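Local coordinates for Sodium/calcium exchanger membrane region domain-containing protein (Archaeoglobus fulgidus, PDB 4KPP) that probably exchanges protons for calcium ions across the membrane, as a calcium-binding H+/Ca2+ antiporter of the sodium/calcium exchanger family, at residues V44-L49 against F218-S223; V132-G137 against A273-L278; V317-A322 against E358-I363. All coordinates share one frame; numbering follows the deposited sequence.

Contacts 1 and 2 interleave along the chain: each joins a segment of the first sodium/calcium exchanger repeat region to one of the second, so the two halves are laced together. Contact 3 comes after both and lies between two helices late in the chain, 311-331 and 357-377. The centres of contacts 1 and 2 are about 27 Å apart, as are those of contacts 2 and 3; contacts 1 and 3, about 33 Å apart, fall on opposite sides of the chain's centre. None touches another directly. Helix 242-267 meets residues of contacts 1 and 2, and helix 96-127 those of contacts 2 and 3. Contact 2 alone lies near the calcium site.

Contact 1: V44-L49 against F218-S223; sequences VSASFL and FTILMS
Ile220 and Thr219 receive the methyl group of Ala46 between them, where helix 32-60 faces the last turn of helix 202-221. The backbones come close here: the CA atoms of Ala46 and Thr219 are 6.6 Å apart. Along Ile220, CB stands back from the other helix, and the CG2 branch leads away from Ala46. CG1 makes the contact, coming alongside Ala46 CB at 3.8 Å. An extended end (chi2 -179°) then carries CD1 onward, past the alanine methyl, and the isoleucine side chain also reaches Ile50 one turn farther along helix 32-60. Thr219 approaches the same methyl with its carbon branch, CG2 lying 4.1 Å from Ala46 CB. With OG1 anti to the carbonyl carbon (chi1 -67°), CG2 is left to face Ala46, and the hydroxyl bonds to Phe215 O within its own helix. Only carbon therefore meets carbon across the contact. Just past this point Ser223 turns its hydroxyl back: OG donates to Thr219 O at 2.6 Å from above the carbonyl plane, a bond across the helix end where Met222 leaves helical geometry. Bound oleic acid touches Phe218 and Met222, consistent with a lipid-facing side of helix 202-221. Around helix 32-60, Pro257 of helix 242-267 packs on Val44, Ser47 and Phe48, while helix 4-14 meets Phe48 and Leu49.

Contact 2: V132-G137 against A273-L278; sequences VELDDG and ASMNAL
Leu134 and Met275 mark the closest backbone approach, their CA atoms 7.4 Å apart, where the extended chain leaving strand 131-133 passes a turn of helix 271-285. Val132 still belongs to the strand and pairs through its backbone with Ile336 of the antiparallel strand 335-337. The apolar half of the contact centres on Met275: Leu134 CD1 rests 3.6 Å from Met275 CB, and Val132 CG1 lies 4.2 Å from Met275 CG. Bends at chi2 and chi3 fold the methionine compactly, and Ile336 adds a further hydrophobic neighbour. Asp135 and Asn276 form the polar half. Asn276 ND2 donates to Asp135 OD2 at 2.6 Å, but the bond is bent (137° at the hydrogen), and the donor stands above the carboxylate plane, 46° out of it. Asn276 OD1 also comes within 3.0 Å of Asp135 OD2, bringing two acceptors together. The side chain of Leu134 lies about 6 Å from the bound calcium ion, near Asp333 and Lys335 of its site. One carboxylate oxygen thus sits close to both ends of the amide, which leaves the detail of this bent bond doubtful, and the polar pair borders a hydrophobic patch close to the calcium site.

Contact 3: V317-A322 against E358-I363; sequences VLLTAA and EVRYII
Leu318 opens the contact against Tyr361, where helix 311-331 runs beside helix 357-377; the axes of the two short segments pass 9.4 Å apart, 27° from parallel. With CG anti to the backbone N (chi1 169°), the leucine extends toward the aromatic side chain, and its CD2 methyl comes within 4.1 Å of Tyr361 CE1. The two side chains cross at about a right angle, and the methyl meets the ring obliquely. The first bond of the Tyr361 side chain points away from the other helix, yet its ring comes back within reach of the leucine methyl. Leu319 follows at the closest backbone approach, its CA 6.4 Å from that of Arg360. Its branch carbon and both methyls meet the neighbouring turn. CG lies 3.9 Å from Arg360 O and CD1 faces Arg360 CB, while CD2 meets Ile363 CG2 at 4.2 Å. Gln351 of helix 338-353 packs beside both Leu319 and Arg360. One turn after Leu318, Ala322 lies against Tyr367 and Ile368 farther along helix 357-377. The long Arg360 side chain leads its charged end away from the other segment, and NH1 forms a salt bridge with Glu315 OE1; the ion pair of NE with Glu316 OE1 is long and weak. Within the segments the side chains meet through apolar contacts, with no hydrogen bond across, while the charged tie between the same two helices is made just before the first segment, on Glu315.

Contact 1: V44-L49 against F218-S223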
loop_
_atom_site.group_PDB
_atom_site.type_symbol
_atom_site.label_atom_id
_atom_site.label_comp_id
_atom_site.label_asym_id
_atom_site.label_seq_id
_atom_site.Cartn_x
_atom_site.Cartn_y
_atom_site.Cartn_z
ATOM N N VAL A 44 -3.533 -10.514 -8.580
ATOM C CA VAL A 44 -2.312 -9.868 -9.045
ATOM C C VAL A 44 -2.462 -9.372 -10.488
ATOM O O VAL A 44 -2.067 -8.252 -10.811
ATOM C CB VAL A 44 -1.109 -10.830 -8.929
ATOM C CG1 VAL A 44 0.110 -10.277 -9.653
ATOM C CG2 VAL A 44 -0.790 -11.105 -7.464
ATOM N N SER A 45 -3.051 -10.208 -11.339
ATOM C CA SER A 45 -3.271 -9.864 -12.744
ATOM C C SER A 45 -4.179 -8.649 -12.891
ATOM O O SER A 45 -3.853 -7.698 -13.604
ATOM C CB SER A 45 -3.873 -11.053 -13.491
ATOM O OG SER A 45 -3.108 -12.219 -13.247
ATOM N N ALA A 46 -5.316 -8.687 -12.205
ATOM C CA ALA A 46 -6.265 -7.582 -12.230
ATOM C C ALA A 46 -5.630 -6.291 -11.716
ATOM O O ALA A 46 -6.037 -5.197 -12.100
ATOM C CB ALA A 46 -7.508 -7.931 -11.422
ATOM N N SER A 47 -4.628 -6.426 -10.852
ATOM C CA SER A 47 -3.934 -5.267 -10.303
ATOM C C SER A 47 -3.119 -4.514 -11.356
ATOM O O SER A 47 -3.092 -3.282 -11.356
ATOM C CB SER A 47 -3.040 -5.672 -9.129
ATOM O OG SER A 47 -2.395 -4.539 -8.577
ATOM N N PHE A 48 -2.450 -5.247 -12.244
ATOM C CA PHE A 48 -1.697 -4.617 -13.327
ATOM C C PHE A 48 -2.646 -3.935 -14.307
ATOM O O PHE A 48 -2.346 -2.860 -14.831
ATOM C CB PHE A 48 -0.834 -5.636 -14.081
ATOM C CG PHE A 48 0.354 -6.131 -13.306
ATOM C CD1 PHE A 48 1.481 -5.336 -13.156
ATOM C CD2 PHE A 48 0.356 -7.400 -12.746
ATOM C CE1 PHE A 48 2.580 -5.792 -12.448
ATOM C CE2 PHE A 48 1.451 -7.858 -12.037
ATOM C CZ PHE A 48 2.564 -7.053 -11.889
ATOM N N LEU A 49 -3.786 -4.574 -14.554
ATOM C CA LEU A 49 -4.807 -4.017 -15.435
ATOM C C LEU A 49 -5.288 -2.680 -14.892
ATOM O O LEU A 49 -5.388 -1.699 -15.633
ATOM C CB LEU A 49 -5.986 -4.984 -15.582
ATOM C CG LEU A 49 -5.660 -6.340 -16.216
ATOM C CD1 LEU A 49 -6.837 -7.303 -16.093
ATOM C CD2 LEU A 49 -5.243 -6.176 -17.675
ATOM N N PHE A 218 -14.111 -6.114 -10.852
ATOM C CA PHE A 218 -15.004 -7.257 -10.695
ATOM C C PHE A 218 -14.220 -8.507 -10.314
ATOM O O PHE A 218 -14.610 -9.244 -9.408
ATOM C CB PHE A 218 -15.788 -7.503 -11.986
ATOM C CG PHE A 218 -16.546 -8.802 -12.005
ATOM C CD1 PHE A 218 -17.749 -8.929 -11.325
ATOM C CD2 PHE A 218 -16.066 -9.891 -12.717
ATOM C CE1 PHE A 218 -18.451 -10.122 -11.348
ATOM C CE2 PHE A 218 -16.765 -11.087 -12.740
ATOM C CZ PHE A 218 -17.958 -11.199 -12.056
ATOM N N THR A 219 -13.109 -8.733 -11.008
ATOM C CA THR A 219 -12.268 -9.897 -10.766
ATOM C C THR A 219 -11.737 -9.937 -9.335
ATOM O O THR A 219 -11.799 -10.970 -8.671
ATOM C CB THR A 219 -11.093 -9.941 -11.755
ATOM O OG1 THR A 219 -11.597 -10.176 -13.074
ATOM C CG2 THR A 219 -10.121 -11.049 -11.388
ATOM N N ILE A 220 -11.224 -8.806 -8.864
ATOM C CA ILE A 220 -10.723 -8.707 -7.497
ATOM C C ILE A 220 -11.799 -9.055 -6.464
ATOM O O ILE A 220 -11.558 -9.843 -5.549
ATOM C CB ILE A 220 -10.143 -7.305 -7.216
ATOM C CG1 ILE A 220 -8.857 -7.102 -8.022
ATOM C CG2 ILE A 220 -9.875 -7.116 -5.732
ATOM C CD1 ILE A 220 -8.198 -5.756 -7.807
ATOM N N LEU A 221 -12.989 -8.481 -6.625
ATOM C CA LEU A 221 -14.086 -8.728 -5.692
ATOM C C LEU A 221 -14.558 -10.184 -5.717
ATOM O O LEU A 221 -15.077 -10.692 -4.723
ATOM C CB LEU A 221 -15.255 -7.774 -5.961
ATOM C CG LEU A 221 -14.933 -6.279 -5.847
ATOM C CD1 LEU A 221 -16.136 -5.417 -6.215
ATOM C CD2 LEU A 221 -14.416 -5.930 -4.456
ATOM N N MET A 222 -14.374 -10.850 -6.855
ATOM C CA MET A 222 -14.750 -12.256 -6.995
ATOM C C MET A 222 -13.603 -13.198 -6.638
ATOM O O MET A 222 -13.714 -14.410 -6.812
ATOM C CB MET A 222 -15.228 -12.549 -8.421
ATOM C CG MET A 222 -16.449 -11.753 -8.851
ATOM S SD MET A 222 -17.935 -12.183 -7.921
ATOM C CE MET A 222 -18.121 -13.901 -8.392
ATOM N N SER A 223 -12.509 -12.643 -6.127
ATOM C CA SER A 223 -11.316 -13.439 -5.855
ATOM C C SER A 223 -10.803 -13.365 -4.411
ATOM O O SER A 223 -10.214 -14.324 -3.912
ATOM C CB SER A 223 -10.193 -13.042 -6.818
ATOM O OG SER A 223 -10.573 -13.263 -8.166
#

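Contact 2: V132-G137 against A273-L278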
loop_
_atom_site.group_PDB
_atom_site.type_symbol
_atom_site.label_atom_id
_atom_site.label_comp_id
_atom_site.label_asym_id
_atom_site.label_seq_id
_atom_site.Cartn_x
_atom_site.Cartn_y
_atom_site.Cartn_z
ATOM N N VAL A 132 19.905 7.952 -3.210
ATOM C CA VAL A 132 18.695 8.240 -3.972
ATOM C C VAL A 132 18.078 9.553 -3.502
ATOM O O VAL A 132 17.764 9.712 -2.321
ATOM C CB VAL A 132 17.653 7.112 -3.834
ATOM C CG1 VAL A 132 16.293 7.583 -4.307
ATOM C CG2 VAL A 132 18.094 5.884 -4.612
ATOM N N GLU A 133 17.907 10.493 -4.426
ATOM C CA GLU A 133 17.349 11.798 -4.089
ATOM C C GLU A 133 15.861 11.889 -4.425
ATOM O O GLU A 133 15.407 11.342 -5.432
ATOM C CB GLU A 133 18.124 12.906 -4.802
ATOM C CG GLU A 133 18.341 12.655 -6.284
ATOM C CD GLU A 133 19.301 13.650 -6.904
ATOM O OE1 GLU A 133 19.527 13.574 -8.131
ATOM O OE2 GLU A 133 19.828 14.508 -6.164
ATOM N N LEU A 134 15.106 12.574 -3.570
ATOM C CA LEU A 134 13.671 12.733 -3.776
ATOM C C LEU A 134 13.303 14.175 -4.128
ATOM O O LEU A 134 14.035 15.110 -3.805
ATOM C CB LEU A 134 12.891 12.279 -2.538
ATOM C CG LEU A 134 12.977 10.813 -2.099
ATOM C CD1 LEU A 134 13.157 9.874 -3.294
ATOM C CD2 LEU A 134 14.078 10.606 -1.068
ATOM N N ASP A 135 12.159 14.347 -4.784
ATOM C CA ASP A 135 11.685 15.668 -5.192
ATOM C C ASP A 135 11.307 16.515 -3.980
ATOM O O ASP A 135 11.164 15.996 -2.873
ATOM C CB ASP A 135 10.474 15.536 -6.119
ATOM C CG ASP A 135 10.603 14.374 -7.087
ATOM O OD1 ASP A 135 11.166 14.567 -8.187
ATOM O OD2 ASP A 135 10.142 13.264 -6.746
ATOM N N ASP A 136 11.137 17.815 -4.195
ATOM C CA ASP A 136 10.748 18.727 -3.123
ATOM C C ASP A 136 9.303 18.501 -2.701
ATOM O O ASP A 136 8.921 18.822 -1.574
ATOM C CB ASP A 136 10.933 20.184 -3.554
ATOM C CG ASP A 136 12.389 20.566 -3.716
ATOM O OD1 ASP A 136 13.245 19.950 -3.045
ATOM O OD2 ASP A 136 12.678 21.487 -4.511
ATOM N N GLY A 137 8.503 17.952 -3.611
ATOM C CA GLY A 137 7.094 17.722 -3.355
ATOM C C GLY A 137 6.848 16.666 -2.297
ATOM O O GLY A 137 5.751 16.569 -1.757
ATOM N N ALA A 273 10.024 9.453 -9.493
ATOM C CA ALA A 273 8.606 9.143 -9.625
ATOM C C ALA A 273 8.279 7.793 -8.991
ATOM O O ALA A 273 7.210 7.614 -8.405
ATOM C CB ALA A 273 8.196 9.162 -11.085
ATOM N N SER A 274 9.207 6.848 -9.111
ATOM C CA SER A 274 9.034 5.523 -8.533
ATOM C C SER A 274 8.936 5.601 -7.010
ATOM O O SER A 274 8.079 4.963 -6.401
ATOM C CB SER A 274 10.187 4.610 -8.948
ATOM O OG SER A 274 9.974 3.285 -8.498
ATOM N N MET A 275 9.813 6.394 -6.401
ATOM C CA MET A 275 9.792 6.578 -4.953
ATOM C C MET A 275 8.613 7.435 -4.500
ATOM O O MET A 275 8.089 7.242 -3.406
ATOM C CB MET A 275 11.104 7.193 -4.455
ATOM C CG MET A 275 12.332 6.310 -4.634
ATOM S SD MET A 275 12.167 4.673 -3.892
ATOM C CE MET A 275 11.688 5.082 -2.217
ATOM N N ASN A 276 8.206 8.386 -5.337
ATOM C CA ASN A 276 7.027 9.200 -5.050
ATOM C C ASN A 276 5.796 8.332 -4.831
ATOM O O ASN A 276 4.978 8.610 -3.956
ATOM C CB ASN A 276 6.750 10.189 -6.186
ATOM C CG ASN A 276 7.672 11.388 -6.156
ATOM O OD1 ASN A 276 8.179 11.771 -5.104
ATOM N ND2 ASN A 276 7.891 11.994 -7.319
ATOM N N ALA A 277 5.678 7.280 -5.634
ATOM C CA ALA A 277 4.530 6.389 -5.582
ATOM C C ALA A 277 4.568 5.512 -4.338
ATOM O O ALA A 277 3.549 5.323 -3.673
ATOM C CB ALA A 277 4.469 5.529 -6.845
ATOM N N LEU A 278 5.746 4.976 -4.031
ATOM C CA LEU A 278 5.915 4.124 -2.858
ATOM C C LEU A 278 5.686 4.897 -1.563
ATOM O O LEU A 278 5.147 4.359 -0.594
ATOM C CB LEU A 278 7.307 3.495 -2.843
ATOM C CG LEU A 278 7.633 2.481 -3.938
ATOM C CD1 LEU A 278 8.974 1.838 -3.652
ATOM C CD2 LEU A 278 6.543 1.427 -4.053
#

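Contact 3: V317-A322 against E358-I363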
loop_
_atom_site.group_PDB
_atom_site.type_symbol
_atom_site.label_atom_id
_atom_site.label_comp_id
_atom_site.label_asym_id
_atom_site.label_seq_id
_atom_site.Cartn_x
_atom_site.Cartn_y
_atom_site.Cartn_z
ATOM N N VAL A 317 0.652 -2.392 16.094
ATOM C CA VAL A 317 0.380 -1.019 15.684
ATOM C C VAL A 317 1.479 -0.089 16.183
ATOM O O VAL A 317 1.953 0.776 15.446
ATOM C CB VAL A 317 -0.994 -0.539 16.197
ATOM C CG1 VAL A 317 -1.158 0.964 16.006
ATOM C CG2 VAL A 317 -2.110 -1.295 15.496
ATOM N N LEU A 318 1.887 -0.286 17.435
ATOM C CA LEU A 318 2.974 0.484 18.034
ATOM C C LEU A 318 4.270 0.296 17.245
ATOM O O LEU A 318 4.980 1.261 16.954
ATOM C CB LEU A 318 3.172 0.068 19.495
ATOM C CG LEU A 318 4.416 0.577 20.227
ATOM C CD1 LEU A 318 4.440 2.097 20.262
ATOM C CD2 LEU A 318 4.481 -0.002 21.633
ATOM N N LEU A 319 4.561 -0.954 16.893
ATOM C CA LEU A 319 5.748 -1.290 16.116
ATOM C C LEU A 319 5.679 -0.607 14.757
ATOM O O LEU A 319 6.675 -0.067 14.272
ATOM C CB LEU A 319 5.839 -2.808 15.925
ATOM C CG LEU A 319 7.196 -3.521 15.850
ATOM C CD1 LEU A 319 6.994 -4.971 15.432
ATOM C CD2 LEU A 319 8.180 -2.832 14.919
ATOM N N THR A 320 4.497 -0.637 14.149
ATOM C CA THR A 320 4.292 -0.049 12.829
ATOM C C THR A 320 4.429 1.465 12.882
ATOM O O THR A 320 5.017 2.075 11.992
ATOM C CB THR A 320 2.907 -0.408 12.262
ATOM O OG1 THR A 320 2.704 -1.824 12.351
ATOM C CG2 THR A 320 2.801 0.022 10.809
ATOM N N ALA A 321 3.882 2.065 13.934
ATOM C CA ALA A 321 3.990 3.504 14.136
ATOM C C ALA A 321 5.448 3.892 14.365
ATOM O O ALA A 321 5.912 4.922 13.874
ATOM C CB ALA A 321 3.137 3.934 15.308
ATOM N N ALA A 322 6.161 3.054 15.112
ATOM C CA ALA A 322 7.572 3.280 15.399
ATOM C C ALA A 322 8.403 3.242 14.123
ATOM O O ALA A 322 9.241 4.116 13.896
ATOM C CB ALA A 322 8.085 2.256 16.403
ATOM N N GLU A 358 9.147 -9.515 23.429
ATOM C CA GLU A 358 10.376 -8.826 23.797
ATOM C C GLU A 358 10.962 -8.081 22.605
ATOM O O GLU A 358 11.356 -6.920 22.722
ATOM C CB GLU A 358 11.408 -9.813 24.350
ATOM C CG GLU A 358 10.927 -10.648 25.532
ATOM C CD GLU A 358 10.212 -11.923 25.109
ATOM O OE1 GLU A 358 9.989 -12.117 23.897
ATOM O OE2 GLU A 358 9.876 -12.735 25.995
ATOM N N VAL A 359 11.011 -8.753 21.458
ATOM C CA VAL A 359 11.586 -8.174 20.249
ATOM C C VAL A 359 10.739 -7.033 19.684
ATOM O O VAL A 359 11.275 -6.034 19.207
ATOM C CB VAL A 359 11.825 -9.250 19.175
ATOM C CG1 VAL A 359 12.372 -8.627 17.902
ATOM C CG2 VAL A 359 12.789 -10.300 19.704
ATOM N N ARG A 360 9.421 -7.174 19.752
ATOM C CA ARG A 360 8.521 -6.126 19.279
ATOM C C ARG A 360 8.767 -4.820 20.031
ATOM O O ARG A 360 8.788 -3.743 19.431
ATOM C CB ARG A 360 7.056 -6.554 19.420
ATOM C CG ARG A 360 6.702 -7.832 18.674
ATOM C CD ARG A 360 5.210 -8.138 18.769
ATOM N NE ARG A 360 4.906 -9.521 18.405
ATOM C CZ ARG A 360 4.494 -10.448 19.265
ATOM N NH1 ARG A 360 4.320 -10.143 20.542
ATOM N NH2 ARG A 360 4.243 -11.680 18.844
ATOM N N TYR A 361 8.963 -4.919 21.341
ATOM C CA TYR A 361 9.239 -3.735 22.150
ATOM C C TYR A 361 10.651 -3.198 21.932
ATOM O O TYR A 361 10.862 -1.984 21.898
ATOM C CB TYR A 361 8.992 -4.012 23.634
ATOM C CG TYR A 361 7.539 -3.895 24.040
ATOM C CD1 TYR A 361 6.966 -2.654 24.289
ATOM C CD2 TYR A 361 6.742 -5.023 24.177
ATOM C CE1 TYR A 361 5.638 -2.539 24.663
ATOM C CE2 TYR A 361 5.412 -4.919 24.552
ATOM C CZ TYR A 361 4.867 -3.675 24.793
ATOM O OH TYR A 361 3.546 -3.567 25.163
ATOM N N ILE A 362 11.614 -4.104 21.780
ATOM C CA ILE A 362 12.997 -3.710 21.545
ATOM C C ILE A 362 13.138 -2.947 20.231
ATOM O O ILE A 362 13.716 -1.861 20.196
ATOM C CB ILE A 362 13.950 -4.928 21.554
ATOM C CG1 ILE A 362 14.145 -5.441 22.982
ATOM C CG2 ILE A 362 15.298 -4.560 20.951
ATOM C CD1 ILE A 362 14.965 -6.714 23.066
ATOM N N ILE A 363 12.599 -3.518 19.157
ATOM C CA ILE A 363 12.662 -2.891 17.841
ATOM C C ILE A 363 11.861 -1.588 17.811
ATOM O O ILE A 363 12.268 -0.620 17.169
ATOM C CB ILE A 363 12.177 -3.844 16.727
ATOM C CG1 ILE A 363 12.979 -5.146 16.753
ATOM C CG2 ILE A 363 12.313 -3.191 15.363
ATOM C CD1 ILE A 363 14.456 -4.954 16.513
#